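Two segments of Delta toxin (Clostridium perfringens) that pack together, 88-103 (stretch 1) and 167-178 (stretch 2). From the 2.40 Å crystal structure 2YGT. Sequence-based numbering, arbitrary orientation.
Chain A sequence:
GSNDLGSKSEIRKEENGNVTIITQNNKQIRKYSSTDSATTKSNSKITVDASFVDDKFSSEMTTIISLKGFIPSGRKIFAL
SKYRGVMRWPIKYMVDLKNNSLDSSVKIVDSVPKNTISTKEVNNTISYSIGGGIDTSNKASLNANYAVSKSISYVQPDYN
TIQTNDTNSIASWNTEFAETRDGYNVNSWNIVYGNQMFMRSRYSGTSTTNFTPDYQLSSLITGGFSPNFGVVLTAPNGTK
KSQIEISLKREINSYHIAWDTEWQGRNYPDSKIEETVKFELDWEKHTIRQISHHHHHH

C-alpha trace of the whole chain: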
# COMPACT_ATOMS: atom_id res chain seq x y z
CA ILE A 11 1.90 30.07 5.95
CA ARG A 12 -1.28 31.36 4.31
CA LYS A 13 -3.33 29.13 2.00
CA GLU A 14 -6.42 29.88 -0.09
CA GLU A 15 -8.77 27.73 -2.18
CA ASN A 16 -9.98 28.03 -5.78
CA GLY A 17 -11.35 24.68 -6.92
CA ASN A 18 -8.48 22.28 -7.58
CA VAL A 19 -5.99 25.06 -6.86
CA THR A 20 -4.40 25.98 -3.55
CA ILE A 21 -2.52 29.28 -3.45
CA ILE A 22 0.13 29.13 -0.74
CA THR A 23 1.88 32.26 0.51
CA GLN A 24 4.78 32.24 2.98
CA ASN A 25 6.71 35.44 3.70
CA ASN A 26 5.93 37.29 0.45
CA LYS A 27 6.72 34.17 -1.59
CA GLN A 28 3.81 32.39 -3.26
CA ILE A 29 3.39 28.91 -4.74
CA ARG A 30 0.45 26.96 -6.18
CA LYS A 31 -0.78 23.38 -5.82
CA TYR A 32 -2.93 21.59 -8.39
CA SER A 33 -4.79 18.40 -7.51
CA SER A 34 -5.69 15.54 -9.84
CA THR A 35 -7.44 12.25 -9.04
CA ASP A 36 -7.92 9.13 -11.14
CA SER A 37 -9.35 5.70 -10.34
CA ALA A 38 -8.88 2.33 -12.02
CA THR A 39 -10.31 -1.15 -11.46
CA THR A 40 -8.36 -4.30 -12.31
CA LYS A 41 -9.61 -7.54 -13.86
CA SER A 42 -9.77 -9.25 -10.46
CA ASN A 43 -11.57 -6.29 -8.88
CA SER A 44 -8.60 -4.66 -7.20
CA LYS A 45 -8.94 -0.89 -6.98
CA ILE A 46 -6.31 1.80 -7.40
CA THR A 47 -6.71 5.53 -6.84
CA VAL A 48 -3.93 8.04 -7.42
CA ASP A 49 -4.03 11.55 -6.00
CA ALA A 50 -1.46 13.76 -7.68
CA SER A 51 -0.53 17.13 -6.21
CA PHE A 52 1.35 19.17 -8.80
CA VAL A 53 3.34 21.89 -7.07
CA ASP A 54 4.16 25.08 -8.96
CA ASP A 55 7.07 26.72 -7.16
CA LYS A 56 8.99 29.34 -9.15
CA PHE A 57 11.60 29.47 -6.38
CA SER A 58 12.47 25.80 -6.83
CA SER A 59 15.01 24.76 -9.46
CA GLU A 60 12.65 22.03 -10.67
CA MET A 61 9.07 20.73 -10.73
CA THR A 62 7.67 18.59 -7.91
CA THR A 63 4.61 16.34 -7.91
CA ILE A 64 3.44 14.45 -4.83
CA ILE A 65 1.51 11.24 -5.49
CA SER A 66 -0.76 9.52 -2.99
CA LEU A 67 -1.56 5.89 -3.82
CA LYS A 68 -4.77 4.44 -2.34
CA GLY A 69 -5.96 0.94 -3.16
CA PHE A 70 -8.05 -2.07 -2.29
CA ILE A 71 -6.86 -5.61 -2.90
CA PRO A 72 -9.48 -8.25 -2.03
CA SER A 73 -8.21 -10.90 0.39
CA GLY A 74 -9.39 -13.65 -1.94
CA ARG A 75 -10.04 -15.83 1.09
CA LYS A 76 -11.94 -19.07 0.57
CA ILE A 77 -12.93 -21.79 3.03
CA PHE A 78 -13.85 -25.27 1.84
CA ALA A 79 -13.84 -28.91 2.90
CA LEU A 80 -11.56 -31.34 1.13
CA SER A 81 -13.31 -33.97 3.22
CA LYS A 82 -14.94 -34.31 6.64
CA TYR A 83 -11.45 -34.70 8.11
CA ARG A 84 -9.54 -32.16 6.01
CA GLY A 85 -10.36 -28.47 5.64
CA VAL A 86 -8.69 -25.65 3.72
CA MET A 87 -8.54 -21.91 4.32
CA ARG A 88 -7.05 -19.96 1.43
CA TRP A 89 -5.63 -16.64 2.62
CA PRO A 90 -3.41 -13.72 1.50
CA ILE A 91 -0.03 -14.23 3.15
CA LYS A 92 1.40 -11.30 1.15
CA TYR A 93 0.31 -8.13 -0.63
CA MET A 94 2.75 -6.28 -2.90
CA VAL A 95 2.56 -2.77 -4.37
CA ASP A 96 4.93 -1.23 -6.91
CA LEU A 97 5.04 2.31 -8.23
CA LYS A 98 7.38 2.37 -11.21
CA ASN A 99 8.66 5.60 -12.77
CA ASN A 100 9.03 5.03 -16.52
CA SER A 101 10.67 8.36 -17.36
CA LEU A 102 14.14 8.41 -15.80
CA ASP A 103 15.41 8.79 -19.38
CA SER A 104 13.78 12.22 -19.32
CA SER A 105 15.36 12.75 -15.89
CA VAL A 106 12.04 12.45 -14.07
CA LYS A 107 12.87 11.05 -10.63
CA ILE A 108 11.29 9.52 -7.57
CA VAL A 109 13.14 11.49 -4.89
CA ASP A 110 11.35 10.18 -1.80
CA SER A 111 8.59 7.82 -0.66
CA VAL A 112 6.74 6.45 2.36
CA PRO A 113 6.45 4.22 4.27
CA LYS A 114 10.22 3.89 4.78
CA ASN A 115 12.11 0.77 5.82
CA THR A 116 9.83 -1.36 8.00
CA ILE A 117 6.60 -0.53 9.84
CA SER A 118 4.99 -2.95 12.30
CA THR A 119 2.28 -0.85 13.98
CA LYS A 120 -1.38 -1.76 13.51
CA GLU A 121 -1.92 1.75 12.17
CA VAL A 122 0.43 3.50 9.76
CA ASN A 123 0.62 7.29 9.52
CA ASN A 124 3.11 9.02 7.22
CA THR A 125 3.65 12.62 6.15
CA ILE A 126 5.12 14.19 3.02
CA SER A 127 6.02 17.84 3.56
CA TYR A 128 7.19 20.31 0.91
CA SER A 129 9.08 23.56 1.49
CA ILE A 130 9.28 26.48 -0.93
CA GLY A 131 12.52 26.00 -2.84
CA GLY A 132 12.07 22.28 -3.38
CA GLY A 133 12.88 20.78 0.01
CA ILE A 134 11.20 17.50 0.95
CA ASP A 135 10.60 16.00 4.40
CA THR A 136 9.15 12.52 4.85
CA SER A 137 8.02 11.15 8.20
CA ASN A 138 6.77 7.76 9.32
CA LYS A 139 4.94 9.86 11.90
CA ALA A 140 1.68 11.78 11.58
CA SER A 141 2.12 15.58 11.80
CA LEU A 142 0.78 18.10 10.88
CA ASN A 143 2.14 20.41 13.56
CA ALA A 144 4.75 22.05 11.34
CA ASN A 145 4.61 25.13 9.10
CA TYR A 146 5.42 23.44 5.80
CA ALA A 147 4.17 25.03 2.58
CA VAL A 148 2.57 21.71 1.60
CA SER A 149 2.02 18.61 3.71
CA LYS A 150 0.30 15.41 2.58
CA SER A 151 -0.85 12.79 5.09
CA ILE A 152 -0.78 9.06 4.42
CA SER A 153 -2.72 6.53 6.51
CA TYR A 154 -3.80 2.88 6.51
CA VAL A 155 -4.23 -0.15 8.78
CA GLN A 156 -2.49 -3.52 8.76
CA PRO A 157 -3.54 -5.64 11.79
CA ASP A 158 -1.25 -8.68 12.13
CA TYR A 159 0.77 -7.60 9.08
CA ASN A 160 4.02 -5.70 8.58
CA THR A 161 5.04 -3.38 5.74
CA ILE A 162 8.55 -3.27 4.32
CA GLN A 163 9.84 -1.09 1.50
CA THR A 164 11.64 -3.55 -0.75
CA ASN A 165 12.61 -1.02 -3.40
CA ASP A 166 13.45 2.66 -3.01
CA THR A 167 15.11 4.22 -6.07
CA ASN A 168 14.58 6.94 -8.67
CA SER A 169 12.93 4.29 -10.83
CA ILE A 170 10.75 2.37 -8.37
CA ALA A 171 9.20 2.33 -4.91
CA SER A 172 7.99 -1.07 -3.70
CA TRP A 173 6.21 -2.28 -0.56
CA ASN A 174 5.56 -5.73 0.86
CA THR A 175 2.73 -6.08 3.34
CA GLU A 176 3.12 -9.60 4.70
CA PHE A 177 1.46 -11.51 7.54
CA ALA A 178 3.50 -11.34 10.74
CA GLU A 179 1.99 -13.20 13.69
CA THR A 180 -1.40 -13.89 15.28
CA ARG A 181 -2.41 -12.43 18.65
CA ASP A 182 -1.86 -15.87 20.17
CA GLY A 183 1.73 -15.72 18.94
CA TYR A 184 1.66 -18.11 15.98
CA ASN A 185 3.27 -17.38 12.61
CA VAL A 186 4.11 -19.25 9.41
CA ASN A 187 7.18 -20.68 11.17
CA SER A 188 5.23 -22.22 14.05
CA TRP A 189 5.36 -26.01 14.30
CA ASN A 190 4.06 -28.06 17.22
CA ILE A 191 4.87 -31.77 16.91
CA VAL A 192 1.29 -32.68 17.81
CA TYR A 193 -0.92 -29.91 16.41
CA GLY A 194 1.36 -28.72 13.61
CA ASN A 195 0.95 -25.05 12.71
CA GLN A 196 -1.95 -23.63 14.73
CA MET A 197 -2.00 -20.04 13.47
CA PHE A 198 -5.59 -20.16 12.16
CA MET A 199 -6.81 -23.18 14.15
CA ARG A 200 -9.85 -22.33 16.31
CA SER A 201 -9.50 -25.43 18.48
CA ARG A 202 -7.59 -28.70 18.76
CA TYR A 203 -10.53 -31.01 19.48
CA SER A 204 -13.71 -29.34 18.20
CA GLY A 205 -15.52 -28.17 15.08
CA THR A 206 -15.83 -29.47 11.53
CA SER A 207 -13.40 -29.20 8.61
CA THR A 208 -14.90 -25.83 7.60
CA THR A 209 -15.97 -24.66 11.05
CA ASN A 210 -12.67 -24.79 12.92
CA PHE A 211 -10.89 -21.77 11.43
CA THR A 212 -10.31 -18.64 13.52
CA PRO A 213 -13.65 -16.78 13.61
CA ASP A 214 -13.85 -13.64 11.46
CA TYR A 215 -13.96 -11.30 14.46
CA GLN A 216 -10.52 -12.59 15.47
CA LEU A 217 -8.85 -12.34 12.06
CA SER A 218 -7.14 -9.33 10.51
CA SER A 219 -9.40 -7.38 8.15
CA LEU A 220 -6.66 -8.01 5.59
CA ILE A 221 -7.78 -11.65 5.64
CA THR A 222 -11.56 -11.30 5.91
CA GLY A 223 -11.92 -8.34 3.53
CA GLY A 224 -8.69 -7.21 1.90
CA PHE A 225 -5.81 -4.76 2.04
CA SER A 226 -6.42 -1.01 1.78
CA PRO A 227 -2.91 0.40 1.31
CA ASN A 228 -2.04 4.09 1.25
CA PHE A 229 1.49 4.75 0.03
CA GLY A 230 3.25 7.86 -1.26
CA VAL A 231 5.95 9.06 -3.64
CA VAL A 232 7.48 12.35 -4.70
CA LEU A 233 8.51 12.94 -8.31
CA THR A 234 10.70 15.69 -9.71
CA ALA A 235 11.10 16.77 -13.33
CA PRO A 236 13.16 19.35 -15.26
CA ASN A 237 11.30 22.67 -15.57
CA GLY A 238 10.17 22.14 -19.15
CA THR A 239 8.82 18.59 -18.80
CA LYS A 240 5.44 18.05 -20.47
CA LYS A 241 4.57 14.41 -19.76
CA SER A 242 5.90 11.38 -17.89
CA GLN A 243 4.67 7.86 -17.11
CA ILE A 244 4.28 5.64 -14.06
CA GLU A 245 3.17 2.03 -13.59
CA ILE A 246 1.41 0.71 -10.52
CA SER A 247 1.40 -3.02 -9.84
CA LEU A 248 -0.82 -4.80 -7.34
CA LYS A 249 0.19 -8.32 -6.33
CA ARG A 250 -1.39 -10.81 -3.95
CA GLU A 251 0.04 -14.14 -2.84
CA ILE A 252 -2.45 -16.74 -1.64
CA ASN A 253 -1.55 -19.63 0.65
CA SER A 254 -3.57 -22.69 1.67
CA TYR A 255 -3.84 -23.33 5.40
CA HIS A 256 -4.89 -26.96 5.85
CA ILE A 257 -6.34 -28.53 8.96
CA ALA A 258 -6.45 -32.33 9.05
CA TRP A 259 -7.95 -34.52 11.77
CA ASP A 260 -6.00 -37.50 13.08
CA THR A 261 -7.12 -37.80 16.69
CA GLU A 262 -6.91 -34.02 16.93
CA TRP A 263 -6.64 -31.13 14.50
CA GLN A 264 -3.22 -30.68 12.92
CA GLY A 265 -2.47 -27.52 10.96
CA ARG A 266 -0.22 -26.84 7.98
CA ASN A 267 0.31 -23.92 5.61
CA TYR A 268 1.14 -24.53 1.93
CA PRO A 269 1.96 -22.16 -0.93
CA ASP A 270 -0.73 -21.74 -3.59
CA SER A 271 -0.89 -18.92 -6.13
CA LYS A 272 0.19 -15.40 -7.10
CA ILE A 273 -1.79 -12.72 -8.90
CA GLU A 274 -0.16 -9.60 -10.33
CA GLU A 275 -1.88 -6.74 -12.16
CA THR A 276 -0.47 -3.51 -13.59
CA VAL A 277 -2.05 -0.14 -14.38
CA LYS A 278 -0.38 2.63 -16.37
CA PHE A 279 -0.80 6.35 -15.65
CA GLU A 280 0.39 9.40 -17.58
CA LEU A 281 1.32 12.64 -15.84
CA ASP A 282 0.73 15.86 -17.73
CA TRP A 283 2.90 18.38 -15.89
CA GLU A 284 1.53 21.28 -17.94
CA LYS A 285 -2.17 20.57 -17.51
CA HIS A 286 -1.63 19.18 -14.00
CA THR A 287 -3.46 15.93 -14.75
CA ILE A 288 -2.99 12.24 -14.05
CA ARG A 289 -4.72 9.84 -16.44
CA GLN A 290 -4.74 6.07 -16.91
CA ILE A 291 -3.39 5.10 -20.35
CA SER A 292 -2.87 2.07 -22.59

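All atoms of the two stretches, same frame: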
# COMPACT_ATOMS: atom_id res chain seq x y z
N ARG A 88 -7.93 -20.74 2.29
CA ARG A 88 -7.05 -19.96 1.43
C ARG A 88 -7.01 -18.51 1.90
O ARG A 88 -8.06 -17.92 2.17
CB ARG A 88 -7.50 -20.07 -0.03
CG ARG A 88 -7.36 -21.49 -0.57
CD ARG A 88 -7.96 -21.66 -1.96
NE ARG A 88 -7.23 -20.90 -2.97
CZ ARG A 88 -7.19 -21.23 -4.26
NH1 ARG A 88 -7.83 -22.31 -4.69
NH2 ARG A 88 -6.51 -20.48 -5.12
N TRP A 89 -5.81 -17.96 2.02
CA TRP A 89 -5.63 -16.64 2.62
C TRP A 89 -4.45 -15.89 1.99
O TRP A 89 -3.54 -16.50 1.43
CB TRP A 89 -5.44 -16.78 4.14
CG TRP A 89 -4.18 -17.49 4.52
CD1 TRP A 89 -3.90 -18.82 4.35
CD2 TRP A 89 -3.01 -16.91 5.13
NE1 TRP A 89 -2.63 -19.09 4.82
CE2 TRP A 89 -2.07 -17.94 5.30
CE3 TRP A 89 -2.68 -15.61 5.55
CZ2 TRP A 89 -0.82 -17.72 5.87
CZ3 TRP A 89 -1.43 -15.40 6.11
CH2 TRP A 89 -0.52 -16.45 6.27
N PRO A 90 -4.47 -14.54 2.09
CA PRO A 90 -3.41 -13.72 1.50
C PRO A 90 -2.24 -13.56 2.46
O PRO A 90 -2.28 -12.69 3.33
CB PRO A 90 -4.09 -12.35 1.31
CG PRO A 90 -5.46 -12.46 1.97
CD PRO A 90 -5.45 -13.71 2.79
N ILE A 91 -1.21 -14.39 2.32
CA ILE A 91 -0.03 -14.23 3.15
C ILE A 91 0.69 -12.91 2.83
O ILE A 91 1.26 -12.28 3.73
CB ILE A 91 0.94 -15.41 3.00
CG1 ILE A 91 2.10 -15.26 3.99
CG2 ILE A 91 1.45 -15.51 1.57
CD1 ILE A 91 2.91 -16.53 4.16
N LYS A 92 0.65 -12.48 1.57
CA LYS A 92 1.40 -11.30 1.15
C LYS A 92 0.70 -10.43 0.11
O LYS A 92 0.13 -10.93 -0.86
CB LYS A 92 2.78 -11.70 0.64
CG LYS A 92 3.77 -10.55 0.60
CD LYS A 92 4.88 -10.78 -0.40
CE LYS A 92 5.74 -11.97 -0.03
NZ LYS A 92 7.03 -11.94 -0.77
N TYR A 93 0.75 -9.12 0.34
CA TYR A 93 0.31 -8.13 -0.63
C TYR A 93 1.53 -7.34 -1.09
O TYR A 93 2.38 -6.97 -0.28
CB TYR A 93 -0.68 -7.15 -0.01
CG TYR A 93 -2.01 -7.73 0.41
CD1 TYR A 93 -3.05 -7.87 -0.50
CD2 TYR A 93 -2.25 -8.09 1.73
CE1 TYR A 93 -4.27 -8.38 -0.11
CE2 TYR A 93 -3.47 -8.60 2.13
CZ TYR A 93 -4.47 -8.74 1.20
OH TYR A 93 -5.69 -9.24 1.59
N MET A 94 1.62 -7.05 -2.39
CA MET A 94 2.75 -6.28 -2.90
C MET A 94 2.28 -5.12 -3.77
O MET A 94 1.38 -5.28 -4.60
CB MET A 94 3.70 -7.18 -3.69
CG MET A 94 4.15 -8.42 -2.93
SD MET A 94 5.18 -9.52 -3.92
CE MET A 94 6.63 -8.49 -4.20
N VAL A 95 2.88 -3.95 -3.57
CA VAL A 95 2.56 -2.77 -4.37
C VAL A 95 3.81 -2.10 -4.93
O VAL A 95 4.74 -1.77 -4.20
CB VAL A 95 1.76 -1.74 -3.56
CG1 VAL A 95 1.42 -0.53 -4.42
CG2 VAL A 95 0.50 -2.37 -2.97
N ASP A 96 3.82 -1.91 -6.25
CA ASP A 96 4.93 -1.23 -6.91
C ASP A 96 4.44 0.06 -7.56
O ASP A 96 3.38 0.09 -8.19
CB ASP A 96 5.55 -2.12 -7.99
CG ASP A 96 6.29 -3.31 -7.41
OD1 ASP A 96 6.74 -3.22 -6.25
OD2 ASP A 96 6.43 -4.32 -8.11
N LEU A 97 5.22 1.12 -7.41
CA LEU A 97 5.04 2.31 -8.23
C LEU A 97 6.32 2.51 -9.03
O LEU A 97 7.37 2.84 -8.48
CB LEU A 97 4.72 3.55 -7.39
CG LEU A 97 4.37 4.82 -8.18
CD1 LEU A 97 3.62 5.82 -7.31
CD2 LEU A 97 5.61 5.46 -8.81
N LYS A 98 6.22 2.28 -10.34
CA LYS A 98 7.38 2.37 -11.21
C LYS A 98 7.37 3.66 -12.03
O LYS A 98 6.39 3.97 -12.71
CB LYS A 98 7.46 1.14 -12.12
CG LYS A 98 8.72 1.08 -12.97
N ASN A 99 8.47 4.40 -11.95
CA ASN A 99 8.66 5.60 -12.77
C ASN A 99 9.32 5.25 -14.11
O ASN A 99 10.47 4.82 -14.15
CB ASN A 99 9.50 6.63 -12.01
CG ASN A 99 10.14 7.67 -12.93
OD1 ASN A 99 9.53 8.14 -13.89
ND2 ASN A 99 11.39 8.01 -12.64
N ASN A 100 8.57 5.43 -15.19
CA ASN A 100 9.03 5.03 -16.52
C ASN A 100 9.77 6.11 -17.30
O ASN A 100 10.01 5.96 -18.50
CB ASN A 100 7.84 4.56 -17.36
CG ASN A 100 7.21 3.29 -16.82
OD1 ASN A 100 6.00 3.10 -16.92
ND2 ASN A 100 8.03 2.41 -16.25
N SER A 101 10.14 7.20 -16.64
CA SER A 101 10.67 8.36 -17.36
C SER A 101 12.00 8.89 -16.84
O SER A 101 12.29 10.07 -16.96
CB SER A 101 9.63 9.48 -17.40
OG SER A 101 8.41 9.03 -17.95
N LEU A 102 12.81 8.01 -16.25
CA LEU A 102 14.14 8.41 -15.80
C LEU A 102 15.02 8.85 -16.97
O LEU A 102 15.98 9.60 -16.79
CB LEU A 102 14.81 7.27 -15.02
CG LEU A 102 16.12 7.63 -14.33
CD1 LEU A 102 15.92 8.81 -13.38
CD2 LEU A 102 16.69 6.43 -13.59
N ASP A 103 14.70 8.38 -18.17
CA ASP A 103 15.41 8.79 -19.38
C ASP A 103 15.21 10.28 -19.63
O ASP A 103 16.09 10.94 -20.19
CB ASP A 103 14.93 7.98 -20.59
CG ASP A 103 15.48 6.57 -20.59
OD1 ASP A 103 16.50 6.32 -19.91
OD2 ASP A 103 14.89 5.70 -21.28
N THR A 167 14.19 3.54 -5.16
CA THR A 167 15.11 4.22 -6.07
C THR A 167 14.39 5.29 -6.88
O THR A 167 13.19 5.51 -6.73
CB THR A 167 15.79 3.24 -7.05
OG1 THR A 167 14.86 2.89 -8.09
CG2 THR A 167 16.24 1.98 -6.32
N ASN A 168 15.14 5.95 -7.76
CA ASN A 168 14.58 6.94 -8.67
C ASN A 168 13.59 6.30 -9.63
O ASN A 168 12.71 6.98 -10.18
CB ASN A 168 15.68 7.63 -9.45
CG ASN A 168 16.47 8.61 -8.61
OD1 ASN A 168 15.96 9.15 -7.63
ND2 ASN A 168 17.72 8.84 -8.99
N SER A 169 13.73 5.00 -9.84
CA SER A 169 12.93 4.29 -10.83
C SER A 169 11.73 3.54 -10.24
O SER A 169 10.75 3.30 -10.94
CB SER A 169 13.80 3.31 -11.62
OG SER A 169 14.90 3.98 -12.21
N ILE A 170 11.81 3.17 -8.97
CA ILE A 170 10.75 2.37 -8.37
C ILE A 170 10.68 2.44 -6.84
O ILE A 170 11.70 2.45 -6.15
CB ILE A 170 10.86 0.89 -8.80
CG1 ILE A 170 9.66 0.09 -8.28
CG2 ILE A 170 12.16 0.27 -8.31
CD1 ILE A 170 9.60 -1.33 -8.82
N ALA A 171 9.46 2.49 -6.33
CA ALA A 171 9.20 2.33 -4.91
C ALA A 171 8.30 1.12 -4.72
O ALA A 171 7.24 1.04 -5.35
CB ALA A 171 8.56 3.58 -4.34
N SER A 172 8.71 0.19 -3.88
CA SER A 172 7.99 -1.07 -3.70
C SER A 172 7.74 -1.38 -2.22
O SER A 172 8.60 -1.17 -1.38
CB SER A 172 8.79 -2.21 -4.32
OG SER A 172 9.20 -1.88 -5.62
N TRP A 173 6.55 -1.91 -1.93
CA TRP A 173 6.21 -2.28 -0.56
C TRP A 173 5.65 -3.69 -0.47
O TRP A 173 4.84 -4.11 -1.30
CB TRP A 173 5.18 -1.30 0.02
CG TRP A 173 5.67 0.11 0.11
CD1 TRP A 173 6.32 0.70 1.16
CD2 TRP A 173 5.53 1.13 -0.89
NE1 TRP A 173 6.59 2.01 0.87
CE2 TRP A 173 6.12 2.30 -0.38
CE3 TRP A 173 4.96 1.16 -2.17
CZ2 TRP A 173 6.16 3.49 -1.11
CZ3 TRP A 173 5.00 2.34 -2.89
CH2 TRP A 173 5.60 3.49 -2.36
N ASN A 174 6.12 -4.43 0.53
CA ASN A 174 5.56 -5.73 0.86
C ASN A 174 4.81 -5.64 2.18
O ASN A 174 5.38 -5.28 3.21
CB ASN A 174 6.66 -6.79 0.98
CG ASN A 174 7.05 -7.37 -0.37
OD1 ASN A 174 6.36 -7.18 -1.37
ND2 ASN A 174 8.16 -8.11 -0.39
N THR A 175 3.52 -5.95 2.13
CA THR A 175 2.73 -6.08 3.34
C THR A 175 2.42 -7.56 3.57
O THR A 175 1.54 -8.13 2.93
CB THR A 175 1.44 -5.26 3.27
OG1 THR A 175 1.79 -3.88 3.05
CG2 THR A 175 0.66 -5.37 4.56
N GLU A 176 3.17 -8.17 4.48
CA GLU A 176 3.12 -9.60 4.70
C GLU A 176 2.67 -9.95 6.11
O GLU A 176 2.98 -9.24 7.07
CB GLU A 176 4.51 -10.20 4.43
CG GLU A 176 4.55 -11.72 4.46
CD GLU A 176 5.93 -12.26 4.11
OE1 GLU A 176 6.70 -11.53 3.46
OE2 GLU A 176 6.23 -13.42 4.47
N PHE A 177 1.95 -11.06 6.24
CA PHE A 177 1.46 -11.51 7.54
C PHE A 177 2.63 -11.70 8.50
O PHE A 177 3.68 -12.22 8.13
CB PHE A 177 0.65 -12.80 7.42
CG PHE A 177 -0.01 -13.22 8.71
CD1 PHE A 177 0.65 -14.03 9.61
CD2 PHE A 177 -1.29 -12.79 9.02
CE1 PHE A 177 0.06 -14.40 10.80
CE2 PHE A 177 -1.89 -13.16 10.21
CZ PHE A 177 -1.22 -13.96 11.10
N ALA A 178 2.44 -11.27 9.75
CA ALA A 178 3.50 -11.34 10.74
C ALA A 178 3.25 -12.46 11.75
O ALA A 178 3.95 -13.47 11.74
CB ALA A 178 3.67 -10.00 11.45
O HOH W 1 2.22 -3.64 -0.06

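The most distinctive feature of this contact is a water lying on the face of the sheet that carries Tyr-93, Val-95, Trp-173 and Thr-175, linking the two antiparallel strands: it donates weak hydrogen bonds to Trp-173 O (2.9 Å) and Tyr-93 O (3.3 Å) and also bonds Thr-175 OG1 (3.1 Å), so a backbone carbonyl from each strand gains a second partner. Strands 92-99 and 170-177 run at 171°, 4.7 Å apart at closest approach, and bury 954 Å² between the stretches. Paired residues bond through reciprocal N-H and C=O groups: Tyr-93 N to Thr-175 O and Thr-175 N to Tyr-93 O, both 2.9 Å; Val-95 N to Trp-173 O, 3.0 Å, and Trp-173 N to Val-95 O, 2.9 Å; Leu-97 N to Ala-171 O, 2.9 Å, and Ala-171 N to Leu-97 O, 3.0 Å. Phe-177 N to Ile-91 O (2.9 Å) and Asn-99 N to Ser-169 O (2.7 Å) extend the ladder at its ends. Between these pairs the alpha carbons draw closer, and CA-H groups lean on carbonyls, as at Met-94 CA to Trp-173 O, 3.4 Å.

The sheet has two unlike faces. Tyr-93, Val-95, Leu-97, Ala-171, Trp-173 and Thr-175 share the buried one. The other is more polar: Ser-172 OG gives a weak hydrogen bond to Asp-96 OD1 (2.9 Å), while Lys-92 NZ stays 4.3 Å from Glu-176 OE1, near enough for electrostatic attraction but beyond a salt bridge.

Side chains finish both ends. The edge of Trp-89 meets the face of Phe-177, with ring planes at 84° and Trp-89 CZ3 3.6 Å from Phe-177 CB. At the far end Asn-99 ND2 donates to Asn-168 O (3.0 Å), while Asn-99 OD1 accepts from Ser-101 N (3.0 Å); one amide thus holds both the loop after its own strand and the other stretch's backbone.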